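PDB 3PQA: lactaldehyde dehydrogenase, which oxidises lactaldehyde to lactate, with NAD preferred over NADP as the electron acceptor, in the pathway that makes coenzyme F420 in Methanocaldococcus jannaschii. Local coordinates for residues Phe102-Ala105 with Ala106-Lys110; Lys57-Asn60 with Ile61-Ile65; Ala450-Glu453 with Met454-Ile457. One frame throughout, in Å; residues are numbered along the deposited sequence.

Contact 1 (Phe102-Ala105 with Ala106-Lys110); sequences FKLA and AFYVK
Leu104 and Tyr108 sit one turn apart on the long alpha-helix 88-111 and run alongside each other in the same direction. The contact is an i to i+4 apolar pair: Leu104 CG is 4.0 Å from Tyr108 CD2, and the methyl CD1 of the leucine lies beside CE2 on the same flank of the ring. Leu104 reaches the tyrosine because its CG stands anti to the backbone N (chi1 -161°), which swings the branched end forward along the helix toward the next turn. Beneath these side chains run the regular backbone bonds of the helix. Tyr108 N gives its hydrogen to Leu104 O at 3.0 Å, and Val109 N to Ala105 O at 2.9 Å, with Ala106 and Phe107 bonded in the same way to Phe102 and Lys103. Val109 packs close to its own acceptor, CG2 resting 3.2 Å from Ala105 O.

Further out, each side of the helix has residues suited to what it faces. Ala105 is small enough to let helices 145-156 and 447-453 come close, while Ala106 does the same for helix 55-71, and the flat ring of Phe102 packs against both helix 145-156 and helix 55-71. The Leu104, Phe107 and Tyr108 side meets the second subunit, where, in the modelled conformer of Phe107, the two Phe107 rings come together and Tyr108 stands edge-to-face with Phe107 of that subunit. Leucine and aromatic side chains suit a face packed against another subunit of the homotetramer, and the polar end of the tyrosine is provided for as well: Tyr108 OH is hydrogen-bonded to OE1 of Glu111 of the second subunit.

Contact 2 (Lys57-Asn60 with Ile61-Ile65); sequences KRYN and ILMNI
Met63 lays its CG over one face of the Tyr59 ring, one helical turn further on. The carbon stands 3.9 Å from the ring centroid and only 18° off the ring normal, a CH-pi contact displaced toward the phenol end, where CZ is the nearest ring atom. Tyr59 CG is anti to the backbone N (chi1 172°), which carries the ring forward above the next turn, and the methionine chain bends at chi2 and chi3. Its SD lies obliquely at 5.0 Å from the centroid, adding a Met-aromatic contact. A flexible, polarisable thioether suits a place beside a ring. Lys110 of helix 88-111 also meets this ring in a cation-pi contact. With an alanine here instead of Tyr59, Met63 CG would probably lose the face it lies over and Lys110 its cation-pi partner.

Along another side of the helix Lys57 and Ile61 cross obliquely, Lys57 CG touching Ile61 CD1 at 4.1 Å. The lysine gives its aliphatic part to this packing and sends NZ to Tyr187 O. The backbone beneath is regular, Met63 N bonding to Tyr59 O at 2.9 Å. Leu62 and Ile65 share helix 88-111 with Tyr59 and Met63, and also pack on helix 145-156. The motif is an i to i+4 Met-aromatic pair on a helix, 55-71, packed among helices 88-111, 145-156 and 171-186.

Contact 3 (Ala450-Glu453 with Met454-Ile457); sequences AMEE and MSNI
Ser455 hooks its hydroxyl back onto the last turn of helix 447-453, OG donating to Met451 O at 2.9 Å. The donor comes in tilted 29° from the carbonyl plane. OG stands between the backbone N and the carbonyl carbon (chi1 56°), the rotation that aims it back at the helix. A small hydroxyl suits this buried position, because it supplies a hydrogen to a carbonyl near the helix end while the chain turns into a strand at this very residue.

Met454, the first residue to leave helical geometry, makes the tight part. Its N bonds to Ala450 O at 2.8 Å, nearly along the C=O axis, and makes a weak second bond to Met451 O at 3.2 Å. The same Ala450 O is pressed by the methionine side chain, with CB and CG both at 3.3 Å. Beyond CG that chain runs extended into the protein, where Val134, Ala154 and Met216 receive it; a long unbranched thioether fits such an apolar course.

The looser side belongs to Glu452 and Ile457, both partly exposed, where the carboxylate meets the isoleucine: Glu452 OE2 is 4.0 Å from Ile457 CD1. This is packing alone; the carboxylate's charge partner is Arg128, bridged through OE1. Glu453, also partly exposed, sends OE2 to Arg444 N of the same chain, and its side chain is about 7 Å from that of Glu241, an active-site residue by similarity. Backbone bonds from Met454 to Val131 and from Asn456 to Glu129 start the next strand against 122-138, and Ile457 O accepts from NH2 of Arg444 of the third subunit. The whole is a helix-to-strand junction, delivering the chain from helix 447-453 into strand 455-463, antiparallel to strand 122-138, and toward the subunit interface.

Overall arrangement
Contacts 1 and 2 lie on neighbouring helices: Ala106 CB meets Met63 SD at 3.6 Å and Phe102 CD1 meets Ile65 CG2 at the same distance, so small and apolar residues pack between 88-111 and 55-71, joined by the Lys110-Tyr59 cation-pi contact. Contact 1 is buried and also faces the second subunit, whereas contact 2 is partly buried and touches no other chain. Contact 3, partly buried too, reaches contact 1 through Met451 SD, packed on Tyr108 CB, but lies about 7 Å from contact 2 at the nearest atoms. The first two rest on regular helical bonds and largely apolar or aromatic side chains, the third on polar bonds where a helix gives way to a strand.

Contact 1 (Phe102-Ala105 with Ala106-Lys110)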
# COMPACT_ATOMS: atom_id res chain seq x y z
N PHE B 102 18.28 -6.07 -12.35
CA PHE B 102 18.63 -4.68 -12.67
C PHE B 102 17.44 -3.93 -13.27
O PHE B 102 17.22 -2.77 -12.93
CB PHE B 102 19.90 -4.61 -13.53
CG PHE B 102 21.17 -4.69 -12.71
CD1 PHE B 102 21.62 -3.58 -11.99
CD2 PHE B 102 21.89 -5.89 -12.62
CE1 PHE B 102 22.79 -3.65 -11.21
CE2 PHE B 102 23.05 -5.96 -11.84
CZ PHE B 102 23.49 -4.85 -11.14
N LYS B 103 16.68 -4.58 -14.15
CA LYS B 103 15.50 -3.92 -14.74
C LYS B 103 14.40 -3.58 -13.74
O LYS B 103 13.77 -2.53 -13.84
CB LYS B 103 14.93 -4.73 -15.89
CG LYS B 103 15.87 -4.82 -17.06
CD LYS B 103 15.23 -5.49 -18.24
CE LYS B 103 16.07 -5.20 -19.48
NZ LYS B 103 15.39 -5.68 -20.72
N LEU B 104 14.19 -4.47 -12.78
CA LEU B 104 13.19 -4.25 -11.75
C LEU B 104 13.58 -3.10 -10.84
O LEU B 104 12.74 -2.30 -10.42
CB LEU B 104 12.94 -5.53 -10.93
CG LEU B 104 11.63 -5.55 -10.14
CD1 LEU B 104 10.43 -5.31 -11.05
CD2 LEU B 104 11.48 -6.87 -9.39
N ALA B 105 14.88 -3.00 -10.52
CA ALA B 105 15.34 -1.86 -9.76
C ALA B 105 15.09 -0.54 -10.50
O ALA B 105 14.67 0.44 -9.89
CB ALA B 105 16.81 -2.00 -9.45
N ALA B 106 15.36 -0.53 -11.81
CA ALA B 106 15.06 0.63 -12.67
C ALA B 106 13.59 1.06 -12.55
O ALA B 106 13.30 2.26 -12.37
CB ALA B 106 15.41 0.32 -14.12
N PHE B 107 12.68 0.10 -12.63
CA PHE B 107 11.29 0.49 -12.54
C PHE B 107 10.89 0.94 -11.14
O PHE B 107 10.14 1.92 -11.03
CB PHE B 107 10.35 -0.52 -13.19
CG PHE B 107 10.35 -0.43 -14.69
CD1 PHE B 107 9.37 0.27 -15.36
CD2 PHE B 107 11.37 -1.01 -15.43
CE1 PHE B 107 9.38 0.36 -16.74
CE2 PHE B 107 11.39 -0.92 -16.81
CZ PHE B 107 10.39 -0.23 -17.46
N TYR B 108 11.45 0.34 -10.10
CA TYR B 108 11.18 0.83 -8.74
C TYR B 108 11.79 2.21 -8.40
O TYR B 108 11.25 2.92 -7.54
CB TYR B 108 11.48 -0.24 -7.68
CG TYR B 108 10.31 -1.19 -7.51
CD1 TYR B 108 9.10 -0.73 -6.96
CD2 TYR B 108 10.40 -2.52 -7.90
CE1 TYR B 108 7.99 -1.59 -6.80
CE2 TYR B 108 9.30 -3.40 -7.75
CZ TYR B 108 8.11 -2.91 -7.19
OH TYR B 108 7.04 -3.77 -7.05
N VAL B 109 12.86 2.62 -9.09
CA VAL B 109 13.34 3.99 -8.89
C VAL B 109 12.23 4.97 -9.27
O VAL B 109 12.04 6.01 -8.64
CB VAL B 109 14.62 4.35 -9.70
CG1 VAL B 109 15.04 5.80 -9.37
CG2 VAL B 109 15.73 3.45 -9.37
N LYS B 110 11.49 4.60 -10.31
CA LYS B 110 10.42 5.43 -10.83
C LYS B 110 9.10 5.25 -10.09
O LYS B 110 8.34 6.21 -9.96
CB LYS B 110 10.22 5.20 -12.32
CG LYS B 110 11.34 5.79 -13.17
CD LYS B 110 11.03 5.77 -14.64
CE LYS B 110 12.16 6.44 -15.41
NZ LYS B 110 11.70 7.12 -16.64

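Contact 2 (Lys57-Asn60 with Ile61-Ile65)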
# COMPACT_ATOMS: atom_id res chain seq x y z
N LYS B 57 18.60 9.53 -14.06
CA LYS B 57 19.98 9.04 -14.12
C LYS B 57 20.14 7.63 -13.53
O LYS B 57 20.72 6.75 -14.17
CB LYS B 57 20.94 10.02 -13.45
CG LYS B 57 22.40 9.73 -13.80
CD LYS B 57 23.21 11.01 -13.93
CE LYS B 57 22.99 11.70 -15.27
NZ LYS B 57 24.11 12.65 -15.51
N ARG B 58 19.60 7.42 -12.33
CA ARG B 58 19.58 6.08 -11.73
C ARG B 58 18.90 5.05 -12.63
O ARG B 58 19.43 3.95 -12.83
CB ARG B 58 18.93 6.11 -10.34
CG ARG B 58 19.84 6.62 -9.24
CD ARG B 58 19.05 6.84 -7.96
NE ARG B 58 18.32 8.10 -7.98
CZ ARG B 58 17.36 8.43 -7.12
NH1 ARG B 58 16.78 9.62 -7.20
NH2 ARG B 58 16.99 7.58 -6.17
N TYR B 59 17.73 5.42 -13.16
CA TYR B 59 17.00 4.56 -14.07
C TYR B 59 17.89 4.19 -15.27
O TYR B 59 18.03 3.00 -15.61
CB TYR B 59 15.71 5.26 -14.53
CG TYR B 59 14.97 4.53 -15.63
CD1 TYR B 59 14.01 3.57 -15.32
CD2 TYR B 59 15.22 4.81 -16.97
CE1 TYR B 59 13.32 2.89 -16.34
CE2 TYR B 59 14.55 4.15 -17.99
CZ TYR B 59 13.60 3.19 -17.67
OH TYR B 59 12.95 2.53 -18.68
N ASN B 60 18.49 5.20 -15.88
CA ASN B 60 19.33 4.98 -17.06
C ASN B 60 20.51 4.06 -16.78
O ASN B 60 20.81 3.16 -17.58
CB ASN B 60 19.82 6.30 -17.64
CG ASN B 60 18.72 7.05 -18.37
OD1 ASN B 60 17.72 6.46 -18.78
ND2 ASN B 60 18.89 8.37 -18.53
N ILE B 61 21.18 4.29 -15.64
CA ILE B 61 22.33 3.47 -15.24
C ILE B 61 21.92 2.02 -15.04
O ILE B 61 22.56 1.10 -15.55
CB ILE B 61 22.98 4.01 -13.94
CG1 ILE B 61 23.71 5.32 -14.22
CG2 ILE B 61 23.96 2.97 -13.36
CD1 ILE B 61 24.03 6.10 -12.96
N LEU B 62 20.81 1.83 -14.33
CA LEU B 62 20.31 0.46 -14.09
C LEU B 62 19.94 -0.26 -15.41
O LEU B 62 20.30 -1.42 -15.62
CB LEU B 62 19.14 0.49 -13.09
CG LEU B 62 19.59 0.91 -11.68
CD1 LEU B 62 18.41 1.32 -10.79
CD2 LEU B 62 20.44 -0.18 -10.99
N MET B 63 19.23 0.45 -16.30
CA MET B 63 18.85 -0.13 -17.58
C MET B 63 20.06 -0.45 -18.45
O MET B 63 20.08 -1.49 -19.13
CB MET B 63 17.87 0.78 -18.34
CG MET B 63 16.47 0.81 -17.71
SD MET B 63 15.67 -0.80 -17.57
CE MET B 63 15.40 -1.24 -19.27
N ASN B 64 21.08 0.40 -18.39
CA ASN B 64 22.28 0.16 -19.18
C ASN B 64 23.10 -1.01 -18.65
O ASN B 64 23.67 -1.75 -19.43
CB ASN B 64 23.14 1.41 -19.34
CG ASN B 64 24.28 1.21 -20.33
OD1 ASN B 64 25.42 1.07 -19.94
ND2 ASN B 64 23.96 1.19 -21.62
N ILE B 65 23.12 -1.19 -17.34
CA ILE B 65 23.76 -2.37 -16.76
C ILE B 65 23.05 -3.62 -17.27
O ILE B 65 23.70 -4.57 -17.74
CB ILE B 65 23.78 -2.30 -15.21
CG1 ILE B 65 24.80 -1.24 -14.75
CG2 ILE B 65 24.13 -3.67 -14.62
CD1 ILE B 65 24.67 -0.84 -13.30

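Contact 3 (Ala450-Glu453 with Met454-Ile457)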
# COMPACT_ATOMS: atom_id res chain seq x y z
N ALA B 450 14.70 -4.89 -0.58
CA ALA B 450 16.07 -4.43 -0.30
C ALA B 450 16.15 -2.90 -0.34
O ALA B 450 16.86 -2.29 0.46
CB ALA B 450 17.04 -5.04 -1.30
N MET B 451 15.41 -2.28 -1.26
CA MET B 451 15.40 -0.82 -1.36
C MET B 451 14.93 -0.20 -0.04
O MET B 451 15.52 0.77 0.46
CB MET B 451 14.54 -0.33 -2.53
CG MET B 451 15.16 -0.55 -3.91
SD MET B 451 14.03 -0.15 -5.31
CE MET B 451 13.78 1.66 -5.12
N GLU B 452 13.90 -0.80 0.55
CA GLU B 452 13.43 -0.34 1.85
C GLU B 452 14.48 -0.48 2.96
O GLU B 452 14.59 0.42 3.80
CB GLU B 452 12.10 -1.01 2.24
CG GLU B 452 11.48 -0.46 3.54
CD GLU B 452 11.05 1.00 3.44
OE1 GLU B 452 11.00 1.56 2.31
OE2 GLU B 452 10.74 1.62 4.48
N GLU B 453 15.22 -1.59 2.97
CA GLU B 453 16.31 -1.83 3.94
C GLU B 453 17.45 -0.84 3.72
O GLU B 453 18.08 -0.41 4.66
CB GLU B 453 16.87 -3.25 3.82
CG GLU B 453 15.84 -4.38 3.81
CD GLU B 453 15.40 -4.85 5.18
OE1 GLU B 453 15.90 -4.29 6.19
OE2 GLU B 453 14.55 -5.78 5.23
N MET B 454 17.69 -0.50 2.46
CA MET B 454 18.82 0.34 2.06
C MET B 454 18.51 1.85 2.06
O MET B 454 19.30 2.66 1.58
CB MET B 454 19.38 -0.12 0.70
CG MET B 454 20.05 -1.52 0.75
SD MET B 454 20.65 -2.09 -0.86
CE MET B 454 21.46 -3.65 -0.38
N SER B 455 17.35 2.21 2.59
CA SER B 455 17.04 3.61 2.76
C SER B 455 16.51 3.88 4.17
O SER B 455 16.16 2.93 4.90
CB SER B 455 16.09 4.09 1.65
OG SER B 455 14.91 3.35 1.58
N ASN B 456 16.53 5.15 4.56
CA ASN B 456 15.95 5.59 5.82
C ASN B 456 14.74 6.45 5.53
O ASN B 456 14.72 7.19 4.55
CB ASN B 456 16.97 6.43 6.60
CG ASN B 456 18.13 5.61 7.14
OD1 ASN B 456 17.95 4.49 7.64
ND2 ASN B 456 19.33 6.17 7.05
N ILE B 457 13.73 6.35 6.39
CA ILE B 457 12.55 7.21 6.27
C ILE B 457 12.85 8.60 6.83
O ILE B 457 13.56 8.75 7.85
CB ILE B 457 11.31 6.60 6.97
CG1 ILE B 457 10.90 5.29 6.29
CG2 ILE B 457 10.12 7.61 6.95
CD1 ILE B 457 9.83 4.48 7.08